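Local coordinates for putative cytoplasmic protein (Salmonella typhimurium, PDB 2GK3) that is of unknown function but belongs to a family related to class I glutamine amidotransferases and assembles into a hexamer, at residues Asp79-Ser84 against Lys112-Asn117; Ile151-Asp156 against Tyr189-Ala194; Val200-Thr203 against Leu209-Phe212; Gln234-Met237 against Phe241-Asp244. All coordinates share one frame; numbering follows the deposited sequence.

Interaction 1. Residues Asp79-Ser84 against Lys112-Asn117; sequences DVIVIS and KEYVKN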
loop_
_atom_site.group_PDB
_atom_site.type_symbol
_atom_site.label_atom_id
_atom_site.label_comp_id
_atom_site.label_asym_id
_atom_site.label_seq_id
_atom_site.Cartn_x
_atom_site.Cartn_y
_atom_site.Cartn_z
ATOM N N ASP E 79 17.743 -7.903 34.191
ATOM C CA ASP E 79 17.757 -9.287 34.642
ATOM C C ASP E 79 17.188 -10.264 33.588
ATOM O O ASP E 79 17.688 -11.389 33.458
ATOM C CB ASP E 79 16.995 -9.426 35.958
ATOM C CG ASP E 79 17.583 -8.566 37.071
ATOM O OD1 ASP E 79 18.804 -8.624 37.277
ATOM O OD2 ASP E 79 16.808 -7.837 37.739
ATOM N N VAL E 80 16.139 -9.825 32.879
ATOM C CA VAL E 80 15.541 -10.533 31.754
ATOM C C VAL E 80 15.267 -9.576 30.570
ATOM O O VAL E 80 14.965 -8.394 30.771
ATOM C CB VAL E 80 14.195 -11.241 32.143
ATOM C CG1 VAL E 80 13.709 -12.155 31.008
ATOM C CG2 VAL E 80 14.342 -12.012 33.443
ATOM N N ILE E 81 15.390 -10.094 29.343
ATOM C CA ILE E 81 14.859 -9.436 28.151
ATOM C C ILE E 81 13.703 -10.273 27.604
ATOM O O ILE E 81 13.826 -11.491 27.449
ATOM C CB ILE E 81 15.947 -9.200 27.089
ATOM C CG1 ILE E 81 16.958 -8.151 27.598
ATOM C CG2 ILE E 81 15.327 -8.777 25.726
ATOM C CD1 ILE E 81 18.261 -8.055 26.804
ATOM N N VAL E 82 12.573 -9.617 27.334
ATOM C CA VAL E 82 11.426 -10.249 26.690
ATOM C C VAL E 82 11.241 -9.742 25.269
ATOM O O VAL E 82 11.209 -8.541 25.030
ATOM C CB VAL E 82 10.136 -10.073 27.504
ATOM C CG1 VAL E 82 9.005 -10.868 26.892
ATOM C CG2 VAL E 82 10.351 -10.543 28.943
ATOM N N ILE E 83 11.158 -10.671 24.312
ATOM C CA ILE E 83 10.890 -10.344 22.916
ATOM C C ILE E 83 9.518 -10.910 22.546
ATOM O O ILE E 83 9.261 -12.102 22.715
ATOM C CB ILE E 83 11.971 -10.933 21.967
ATOM C CG1 ILE E 83 13.371 -10.435 22.353
ATOM C CG2 ILE E 83 11.629 -10.650 20.490
ATOM C CD1 ILE E 83 14.538 -11.182 21.643
ATOM N N SER E 84 8.638 -10.056 22.039
ATOM C CA SER E 84 7.292 -10.472 21.709
ATOM C C SER E 84 6.759 -9.732 20.479
ATOM O O SER E 84 6.754 -8.501 20.433
ATOM C CB SER E 84 6.372 -10.300 22.926
ATOM O OG SER E 84 5.086 -10.841 22.653
ATOM N N LYS E 112 22.637 -12.143 22.493
ATOM C CA LYS E 112 23.319 -13.417 22.714
ATOM C C LYS E 112 24.386 -13.324 23.827
ATOM O O LYS E 112 24.378 -14.129 24.765
ATOM C CB LYS E 112 23.950 -13.923 21.402
ATOM C CG LYS E 112 24.749 -15.220 21.547
ATOM C CD LYS E 112 24.936 -15.925 20.220
ATOM C CE LYS E 112 26.167 -15.428 19.541
ATOM N NZ LYS E 112 26.373 -16.044 18.221
ATOM N N GLU E 113 25.292 -12.351 23.714
ATOM C CA GLU E 113 26.319 -12.113 24.742
ATOM C C GLU E 113 25.748 -11.789 26.132
ATOM O O GLU E 113 26.263 -12.249 27.157
ATOM C CB GLU E 113 27.293 -11.022 24.284
ATOM C CG GLU E 113 28.048 -11.405 22.995
ATOM C CD GLU E 113 28.825 -12.752 23.101
ATOM O OE1 GLU E 113 28.556 -13.683 22.292
ATOM O OE2 GLU E 113 29.699 -12.874 23.994
ATOM N N TYR E 114 24.669 -11.017 26.153
ATOM C CA TYR E 114 23.959 -10.716 27.371
ATOM C C TYR E 114 23.466 -12.024 28.024
ATOM O O TYR E 114 23.606 -12.207 29.243
ATOM C CB TYR E 114 22.824 -9.730 27.062
ATOM C CG TYR E 114 21.662 -9.772 28.026
ATOM C CD1 TYR E 114 21.600 -8.903 29.120
ATOM C CD2 TYR E 114 20.615 -10.687 27.843
ATOM C CE1 TYR E 114 20.516 -8.951 30.015
ATOM C CE2 TYR E 114 19.536 -10.750 28.730
ATOM C CZ TYR E 114 19.490 -9.881 29.803
ATOM O OH TYR E 114 18.429 -9.953 30.670
ATOM N N VAL E 115 22.919 -12.947 27.219
ATOM C CA VAL E 115 22.531 -14.263 27.753
ATOM C C VAL E 115 23.758 -15.094 28.197
ATOM O O VAL E 115 23.761 -15.632 29.304
ATOM C CB VAL E 115 21.556 -15.082 26.823
ATOM C CG1 VAL E 115 21.057 -16.349 27.541
ATOM C CG2 VAL E 115 20.341 -14.252 26.408
ATOM N N LYS E 116 24.797 -15.173 27.362
ATOM C CA LYS E 116 26.021 -15.928 27.710
ATOM C C LYS E 116 26.529 -15.550 29.086
ATOM O O LYS E 116 27.017 -16.402 29.844
ATOM C CB LYS E 116 27.158 -15.676 26.710
ATOM C CG LYS E 116 27.006 -16.402 25.380
ATOM C CD LYS E 116 28.205 -16.140 24.432
ATOM C CE LYS E 116 28.025 -16.922 23.100
ATOM N NZ LYS E 116 29.058 -16.583 22.063
ATOM N N ASN E 117 26.421 -14.254 29.387
ATOM C CA ASN E 117 26.964 -13.688 30.599
ATOM C C ASN E 117 25.968 -13.597 31.748
ATOM O O ASN E 117 26.238 -12.904 32.726
ATOM C CB ASN E 117 27.601 -12.328 30.314
ATOM C CG ASN E 117 28.842 -12.441 29.425
ATOM O OD1 ASN E 117 28.919 -11.809 28.375
ATOM N ND2 ASN E 117 29.808 -13.258 29.839
#
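Ile81 and Tyr114 join strand 80-84 to helix 107-116, a helix packed on a parallel strand as in the alpha/beta fold of class I glutamine amidotransferase relatives. Val80 and Val115 are the closest pair along the backbones, with CA atoms 8.9 Å apart. That gap is wide enough for one aromatic ring, and Tyr114 spans it.

The apolar part of the contact is a CH-pi interaction. Ile81 CD1 sits above the middle of the Tyr114 ring, 3.6 Å from the centroid and only 13° off the ring normal, while CG1 lies farther out, near CE2 and CZ. Isoleucine suits this place because its branched CB fits an extended strand and its longer arm still reaches the ring. That arm is directed by a first torsion of -68°, which sets CG1 opposite the carbonyl carbon.

The polar end of the tyrosine lies against the strand backbone. The ring carries the phenol past the isoleucine, and OH comes within 3.1 Å of Val80 CA. The amide N of Val80 is 3.2 Å from Tyr114 OH, but the angle is too poor for a hydrogen bond. In this buried setting the hydroxyl is instead bonded to Gly120 O at the start of the next strand, so Tyr114 ties its helix to two strands. Asp79, just before strand 80-84, accepts a hydrogen bond from Lys12 N through OD2. Ile72 and Leu75 of helix 72-75 also pack on Tyr114. The closest carbon pair between the side chains is Ile81 CD1 and Tyr114 CE2, at 3.5 Å.

Interaction 2. Residues Ile151-Asp156 against Tyr189-Ala194; sequences IMLDGD and YNQAVA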
loop_
_atom_site.group_PDB
_atom_site.type_symbol
_atom_site.label_atom_id
_atom_site.label_comp_id
_atom_site.label_asym_id
_atom_site.label_seq_id
_atom_site.Cartn_x
_atom_site.Cartn_y
_atom_site.Cartn_z
ATOM N N ILE E 151 13.676 -25.750 18.773
ATOM C CA ILE E 151 14.125 -25.748 17.370
ATOM C C ILE E 151 12.893 -25.390 16.564
ATOM O O ILE E 151 11.826 -25.948 16.790
ATOM C CB ILE E 151 14.718 -27.123 16.966
ATOM C CG1 ILE E 151 16.067 -27.335 17.667
ATOM C CG2 ILE E 151 14.893 -27.239 15.443
ATOM C CD1 ILE E 151 16.430 -28.803 17.830
HETATM N N MSE E 152 13.024 -24.427 15.666
HETATM C CA MSE E 152 11.891 -23.919 14.911
HETATM C C MSE E 152 11.603 -24.733 13.645
HETATM O O MSE E 152 12.409 -25.575 13.244
HETATM C CB MSE E 152 12.140 -22.456 14.542
HETATM C CG MSE E 152 11.559 -21.443 15.554
HETATM SE SE MSE E 152 12.594 -19.835 15.527
HETATM C CE MSE E 152 12.171 -19.251 13.812
ATOM N N LEU E 153 10.466 -24.462 13.010
ATOM C CA LEU E 153 10.158 -25.056 11.693
ATOM C C LEU E 153 10.888 -24.303 10.571
ATOM O O LEU E 153 11.489 -23.260 10.814
ATOM C CB LEU E 153 8.639 -25.089 11.437
ATOM C CG LEU E 153 7.728 -25.721 12.504
ATOM C CD1 LEU E 153 6.268 -25.775 12.021
ATOM C CD2 LEU E 153 8.190 -27.116 12.931
ATOM N N ASP E 154 10.858 -24.850 9.362
ATOM C CA ASP E 154 11.499 -24.228 8.192
ATOM C C ASP E 154 10.618 -23.238 7.421
ATOM O O ASP E 154 11.103 -22.522 6.558
ATOM C CB ASP E 154 12.024 -25.304 7.236
ATOM C CG ASP E 154 13.108 -26.154 7.867
ATOM O OD1 ASP E 154 14.017 -25.578 8.530
ATOM O OD2 ASP E 154 13.050 -27.400 7.712
ATOM N N GLY E 155 9.338 -23.184 7.730
ATOM C CA GLY E 155 8.459 -22.175 7.154
ATOM C C GLY E 155 7.539 -21.592 8.214
ATOM O O GLY E 155 7.858 -21.584 9.417
ATOM N N ASP E 156 6.399 -21.093 7.749
ATOM C CA ASP E 156 5.337 -20.583 8.603
ATOM C C ASP E 156 4.987 -21.657 9.622
ATOM O O ASP E 156 4.721 -22.817 9.258
ATOM C CB ASP E 156 4.119 -20.229 7.731
ATOM C CG ASP E 156 3.023 -19.514 8.502
ATOM O OD1 ASP E 156 2.785 -19.851 9.688
ATOM O OD2 ASP E 156 2.384 -18.623 7.886
ATOM N N TYR E 189 -0.944 -20.906 18.216
ATOM C CA TYR E 189 0.404 -20.941 18.766
ATOM C C TYR E 189 1.421 -21.152 17.649
ATOM O O TYR E 189 1.053 -21.561 16.539
ATOM C CB TYR E 189 0.542 -22.026 19.857
ATOM C CG TYR E 189 0.353 -23.463 19.366
ATOM C CD1 TYR E 189 1.457 -24.274 19.099
ATOM C CD2 TYR E 189 -0.922 -24.004 19.203
ATOM C CE1 TYR E 189 1.303 -25.592 18.675
ATOM C CE2 TYR E 189 -1.100 -25.326 18.781
ATOM C CZ TYR E 189 0.020 -26.117 18.517
ATOM O OH TYR E 189 -0.139 -27.414 18.072
ATOM N N ASN E 190 2.684 -20.849 17.951
ATOM C CA ASN E 190 3.812 -21.193 17.090
ATOM C C ASN E 190 4.283 -22.607 17.416
ATOM O O ASN E 190 4.581 -22.918 18.581
ATOM C CB ASN E 190 4.973 -20.225 17.299
ATOM C CG ASN E 190 4.654 -18.810 16.864
ATOM O OD1 ASN E 190 4.377 -17.950 17.700
ATOM N ND2 ASN E 190 4.698 -18.555 15.565
ATOM N N GLN E 191 4.342 -23.460 16.394
ATOM C CA GLN E 191 4.788 -24.842 16.578
ATOM C C GLN E 191 6.300 -24.959 16.560
ATOM O O GLN E 191 6.948 -24.593 15.596
ATOM C CB GLN E 191 4.220 -25.757 15.495
ATOM C CG GLN E 191 4.574 -27.233 15.704
ATOM C CD GLN E 191 3.865 -28.130 14.732
ATOM O OE1 GLN E 191 4.032 -28.010 13.522
ATOM N NE2 GLN E 191 3.052 -29.029 15.251
ATOM N N ALA E 192 6.863 -25.492 17.632
ATOM C CA ALA E 192 8.304 -25.714 17.682
ATOM C C ALA E 192 8.577 -27.086 18.333
ATOM O O ALA E 192 7.665 -27.735 18.824
ATOM C CB ALA E 192 9.001 -24.584 18.425
ATOM N N VAL E 193 9.821 -27.529 18.271
ATOM C CA VAL E 193 10.239 -28.755 18.907
ATOM C C VAL E 193 11.196 -28.353 20.036
ATOM O O VAL E 193 12.154 -27.601 19.810
ATOM C CB VAL E 193 10.936 -29.703 17.893
ATOM C CG1 VAL E 193 11.453 -30.948 18.599
ATOM C CG2 VAL E 193 9.964 -30.086 16.736
ATOM N N ALA E 194 10.921 -28.828 21.247
ATOM C CA ALA E 194 11.829 -28.585 22.367
ATOM C C ALA E 194 13.207 -29.218 22.105
ATOM O O ALA E 194 13.283 -30.332 21.604
ATOM C CB ALA E 194 11.232 -29.137 23.640
HETATM O O HOH W 1 8.970 -22.921 14.729
#
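Gln191 meets Leu153 in two ways. Its side chain is extended, with CG opposite the backbone N (chi1 -176°), and OE1 lies 3.5 Å from Leu153 CD1; the amide nitrogen, NE2, is hydrogen-bonded to Asp207. A long chain with a polar end suits this partly exposed place, since its methylene part can lie against leucine while the amide finds a polar partner. The carbonyl of Gln191 approaches the leucine branch point, with O 3.4 Å from Leu153 CG. The same oxygen accepts from a water that in turn accepts from Leu153 N, each leg 2.8 Å long, so the water bridges two backbones where direct pairing has lapsed.

At Ala192 the small methyl lets the chains close up: its CB is 3.5 Å from Ile151 O. Val193 then forms an antiparallel hydrogen-bonded pair with Ile151. Ile151 N donates to Val193 O at 2.6 Å, and Val193 N returns a straight bond (180°) of 3.0 Å to Ile151 O. Both side chains stand on the same face of the sheet. Their beta-branched shape favours extended backbone even though both are exposed.

The short strand 150-151 therefore edges one end of strand 185-194, while strand 158-161 pairs farther back, near Tyr189, where the backbones of Tyr189 and Val159 are hydrogen-bonded.

Interaction 3. Residues Val200-Thr203 against Leu209-Phe212; sequences VVLT and LLVF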
loop_
_atom_site.group_PDB
_atom_site.type_symbol
_atom_site.label_atom_id
_atom_site.label_comp_id
_atom_site.label_asym_id
_atom_site.label_seq_id
_atom_site.Cartn_x
_atom_site.Cartn_y
_atom_site.Cartn_z
ATOM N N VAL E 200 10.261 -29.086 29.113
ATOM C CA VAL E 200 8.891 -28.762 28.700
ATOM C C VAL E 200 7.925 -28.809 29.895
ATOM O O VAL E 200 7.768 -29.846 30.547
ATOM C CB VAL E 200 8.394 -29.706 27.581
ATOM C CG1 VAL E 200 6.927 -29.436 27.241
ATOM C CG2 VAL E 200 9.271 -29.568 26.343
ATOM N N VAL E 201 7.265 -27.691 30.179
ATOM C CA VAL E 201 6.428 -27.598 31.376
ATOM C C VAL E 201 4.931 -27.613 31.056
ATOM O O VAL E 201 4.136 -28.182 31.802
ATOM C CB VAL E 201 6.831 -26.348 32.211
ATOM C CG1 VAL E 201 5.863 -26.101 33.353
ATOM C CG2 VAL E 201 8.263 -26.500 32.727
ATOM N N LEU E 202 4.553 -26.983 29.948
ATOM C CA LEU E 202 3.163 -26.929 29.515
ATOM C C LEU E 202 3.120 -27.293 28.047
ATOM O O LEU E 202 4.067 -27.011 27.305
ATOM C CB LEU E 202 2.584 -25.510 29.671
ATOM C CG LEU E 202 2.458 -24.779 31.026
ATOM C CD1 LEU E 202 1.733 -23.446 30.823
ATOM C CD2 LEU E 202 1.717 -25.645 32.058
ATOM N N THR E 203 2.016 -27.887 27.619
ATOM C CA THR E 203 1.837 -28.249 26.216
ATOM C C THR E 203 0.498 -27.728 25.726
ATOM O O THR E 203 -0.373 -27.349 26.506
ATOM C CB THR E 203 1.840 -29.770 26.007
ATOM O OG1 THR E 203 0.791 -30.324 26.801
ATOM C CG2 THR E 203 3.190 -30.413 26.413
ATOM N N LEU E 209 4.417 -25.806 24.884
ATOM C CA LEU E 209 3.871 -24.454 25.074
ATOM C C LEU E 209 4.784 -23.584 25.953
ATOM O O LEU E 209 5.085 -22.435 25.606
ATOM C CB LEU E 209 2.440 -24.494 25.638
ATOM C CG LEU E 209 1.788 -23.161 26.053
ATOM C CD1 LEU E 209 1.630 -22.211 24.874
ATOM C CD2 LEU E 209 0.431 -23.391 26.722
ATOM N N LEU E 210 5.201 -24.126 27.094
ATOM C CA LEU E 210 6.157 -23.438 27.959
ATOM C C LEU E 210 7.402 -24.291 28.117
ATOM O O LEU E 210 7.312 -25.427 28.566
ATOM C CB LEU E 210 5.527 -23.108 29.322
ATOM C CG LEU E 210 6.344 -22.269 30.310
ATOM C CD1 LEU E 210 6.745 -20.864 29.753
ATOM C CD2 LEU E 210 5.591 -22.145 31.632
ATOM N N VAL E 211 8.554 -23.724 27.760
ATOM C CA VAL E 211 9.821 -24.457 27.707
ATOM C C VAL E 211 10.938 -23.636 28.357
ATOM O O VAL E 211 11.104 -22.453 28.041
ATOM C CB VAL E 211 10.246 -24.788 26.237
ATOM C CG1 VAL E 211 11.585 -25.553 26.204
ATOM C CG2 VAL E 211 9.143 -25.586 25.504
ATOM N N PHE E 212 11.697 -24.281 29.248
ATOM C CA PHE E 212 12.828 -23.640 29.941
ATOM C C PHE E 212 14.160 -24.256 29.525
ATOM O O PHE E 212 14.276 -25.467 29.366
ATOM C CB PHE E 212 12.650 -23.704 31.477
ATOM C CG PHE E 212 11.482 -22.894 31.981
ATOM C CD1 PHE E 212 11.622 -21.534 32.226
ATOM C CD2 PHE E 212 10.231 -23.482 32.166
ATOM C CE1 PHE E 212 10.540 -20.771 32.650
ATOM C CE2 PHE E 212 9.153 -22.738 32.602
ATOM C CZ PHE E 212 9.302 -21.383 32.844
#
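Leu202 O is gripped by two amides in succession, Leu209 N at 2.7 Å and Leu210 N at 3.1 Å, both arriving from the same face of its carbonyl plane. Neither donor lies in that plane; Leu210 N stands 43° out of it. Across the hairpin, Leu210 O accepts a nearly straight bond from Val201 N (2.8 Å) and a weak one from Leu202 N (3.5 Å). Val201 and Leu202 thus both face Leu210, which makes a classic beta bulge. The extra residue is Val201, whose psi of -37° departs from strand values and shifts the register by one between the Val200-Val211 and Leu202-Leu210 pairs.

The bulge puts Val201 beside the pairs, and the flanking residues sort onto two faces. Leu202 and Leu210 share one, with their CB atoms 3.8 Å apart and Leu210 CD2 reaching toward the Leu202 branch. Leucine branches one carbon farther from the backbone than valine, so the CB atoms can meet while the methyls spread over the buried face. Val200 and Val211, on the opposite face, meet more lightly through their CG2 methyls, 4.1 Å apart. Val201 CG2 touches the edge of the Phe212 ring in its plane, 3.6 Å from CD2. Phe212 reaches it with CG opposite the carbonyl carbon (chi1 -66°), and its ring also stacks on His174 and meets Phe252 edge to face.

The hairpin lies between two further strands: 164-169 pairs with strand 199-204, and 218-223 pairs with strand 207-215. Helix 242-253 packs on Leu210 and Phe212 through Leu245, Thr249 and Ile253.

Interaction 4. Residues Gln234-Met237 against Phe241-Asp244; sequences QQFM and FYTD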
loop_
_atom_site.group_PDB
_atom_site.type_symbol
_atom_site.label_atom_id
_atom_site.label_comp_id
_atom_site.label_asym_id
_atom_site.label_seq_id
_atom_site.Cartn_x
_atom_site.Cartn_y
_atom_site.Cartn_z
ATOM N N GLN E 234 -9.440 -13.702 25.968
ATOM C CA GLN E 234 -9.904 -12.905 27.103
ATOM C C GLN E 234 -9.933 -13.775 28.347
ATOM O O GLN E 234 -9.630 -13.312 29.442
ATOM C CB GLN E 234 -11.302 -12.327 26.837
ATOM C CG GLN E 234 -11.355 -11.199 25.801
ATOM C CD GLN E 234 -10.267 -10.150 26.030
ATOM O OE1 GLN E 234 -10.227 -9.470 27.077
ATOM N NE2 GLN E 234 -9.363 -10.024 25.048
ATOM N N GLN E 235 -10.294 -15.043 28.164
ATOM C CA GLN E 235 -10.277 -16.027 29.241
ATOM C C GLN E 235 -8.862 -16.220 29.805
ATOM O O GLN E 235 -8.673 -16.379 31.012
ATOM C CB GLN E 235 -10.876 -17.339 28.748
ATOM C CG GLN E 235 -10.766 -18.502 29.722
ATOM C CD GLN E 235 -11.314 -19.779 29.138
ATOM O OE1 GLN E 235 -10.585 -20.740 28.929
ATOM N NE2 GLN E 235 -12.608 -19.788 28.844
ATOM N N PHE E 236 -7.868 -16.180 28.932
ATOM C CA PHE E 236 -6.487 -16.291 29.382
ATOM C C PHE E 236 -6.040 -15.038 30.157
ATOM O O PHE E 236 -5.370 -15.148 31.186
ATOM C CB PHE E 236 -5.576 -16.601 28.193
ATOM C CG PHE E 236 -4.117 -16.615 28.524
ATOM C CD1 PHE E 236 -3.646 -17.253 29.671
ATOM C CD2 PHE E 236 -3.205 -16.014 27.669
ATOM C CE1 PHE E 236 -2.286 -17.280 29.972
ATOM C CE2 PHE E 236 -1.840 -16.034 27.951
ATOM C CZ PHE E 236 -1.381 -16.665 29.100
HETATM N N MSE E 237 -6.434 -13.861 29.660
HETATM C CA MSE E 237 -6.114 -12.567 30.304
HETATM C C MSE E 237 -6.647 -12.493 31.731
HETATM O O MSE E 237 -5.977 -11.990 32.637
HETATM C CB MSE E 237 -6.737 -11.394 29.552
HETATM C CG MSE E 237 -6.739 -11.455 28.055
HETATM SE SE MSE E 237 -5.212 -10.509 27.314
HETATM C CE MSE E 237 -4.196 -12.163 27.078
ATOM N N PHE E 241 -4.306 -17.021 37.218
ATOM C CA PHE E 241 -2.862 -17.259 37.272
ATOM C C PHE E 241 -2.085 -16.584 36.141
ATOM O O PHE E 241 -0.905 -16.868 35.933
ATOM C CB PHE E 241 -2.581 -18.766 37.342
ATOM C CG PHE E 241 -3.215 -19.450 38.535
ATOM C CD1 PHE E 241 -2.696 -19.273 39.818
ATOM C CD2 PHE E 241 -4.331 -20.276 38.374
ATOM C CE1 PHE E 241 -3.280 -19.905 40.925
ATOM C CE2 PHE E 241 -4.916 -20.917 39.471
ATOM C CZ PHE E 241 -4.395 -20.725 40.748
ATOM N N TYR E 242 -2.736 -15.676 35.422
ATOM C CA TYR E 242 -2.070 -14.967 34.335
ATOM C C TYR E 242 -0.826 -14.249 34.850
ATOM O O TYR E 242 0.271 -14.404 34.290
ATOM C CB TYR E 242 -3.032 -13.985 33.689
ATOM C CG TYR E 242 -2.536 -13.254 32.461
ATOM C CD1 TYR E 242 -2.603 -13.837 31.185
ATOM C CD2 TYR E 242 -2.068 -11.954 32.558
ATOM C CE1 TYR E 242 -2.181 -13.142 30.048
ATOM C CE2 TYR E 242 -1.637 -11.250 31.429
ATOM C CZ TYR E 242 -1.695 -11.835 30.180
ATOM O OH TYR E 242 -1.261 -11.106 29.081
ATOM N N THR E 243 -0.999 -13.491 35.936
ATOM C CA THR E 243 0.069 -12.648 36.467
ATOM C C THR E 243 1.200 -13.497 36.973
ATOM O O THR E 243 2.359 -13.242 36.638
ATOM C CB THR E 243 -0.419 -11.696 37.615
ATOM O OG1 THR E 243 -1.347 -10.740 37.084
ATOM C CG2 THR E 243 0.748 -10.951 38.242
ATOM N N ASP E 244 0.862 -14.500 37.783
ATOM C CA ASP E 244 1.860 -15.383 38.394
ATOM C C ASP E 244 2.650 -16.148 37.352
ATOM O O ASP E 244 3.833 -16.382 37.540
ATOM C CB ASP E 244 1.211 -16.378 39.371
ATOM C CG ASP E 244 0.607 -15.700 40.593
ATOM O OD1 ASP E 244 0.921 -14.508 40.863
ATOM O OD2 ASP E 244 -0.183 -16.377 41.290
#
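Met237, the last residue of the short helix 234-237, and Tyr242, the first of helix 242-253, bring their CA atoms to 6.2 Å as the chain turns between the two helices. Tyr242 carries the contact. A chi1 of -175° swings the ring back toward the preceding helix, where it drives an edge at the face of Phe236. This is a T-shaped pair, with centroids 4.8 Å apart and planes at 71°, and Tyr242 CD1 stands over the middle of the Phe236 ring. Set steeply to each other, the rings let the C-H edge of one meet the pi face of the other, which suits two aromatic residues in a buried place.

Met237, deposited as selenomethionine, lies alongside Tyr242. Its CA makes a CH-pi contact over the tyrosine face, 4.1 Å from the centroid, and SE lies obliquely, 5.5 Å from the ring centroid, in a Met-aromatic contact. Bends at chi2 and chi3 of the unbranched chain bring CE to 3.7 Å from Tyr242 OH. The hydroxyl itself is satisfied by Cys227 O, and Met237 O accepts from Trp44 NE1.

Leu45 and Cys48 of helix 43-51 pack against Tyr242, while Leu245 and Trp246 of helix 242-253 touch Phe236, so the two rings sit where the short helix, helix 43-51 and the C-terminal helix converge.

In the fold
From the N terminus, interaction 1 comes first, closing a loop of 27 residues, about half of them helical, between strand 80-84 and helix 107-116. Interaction 2 follows, bringing the 151-156 loop to the end of strand 185-194 across 32 residues that hold strands but no helix. Interaction 3 closes the tight hairpin of strands 199-204 and 207-215, and interaction 4 the short turn into helix 242-253. The four run in series; none nests in or crosses another. Interactions 2 and 3 touch directly, Ala194 CB lying 3.4 Å from Val200 CG2. Interaction 4 lies about 24 Å, centre to centre, from both interaction 1 and interaction 2.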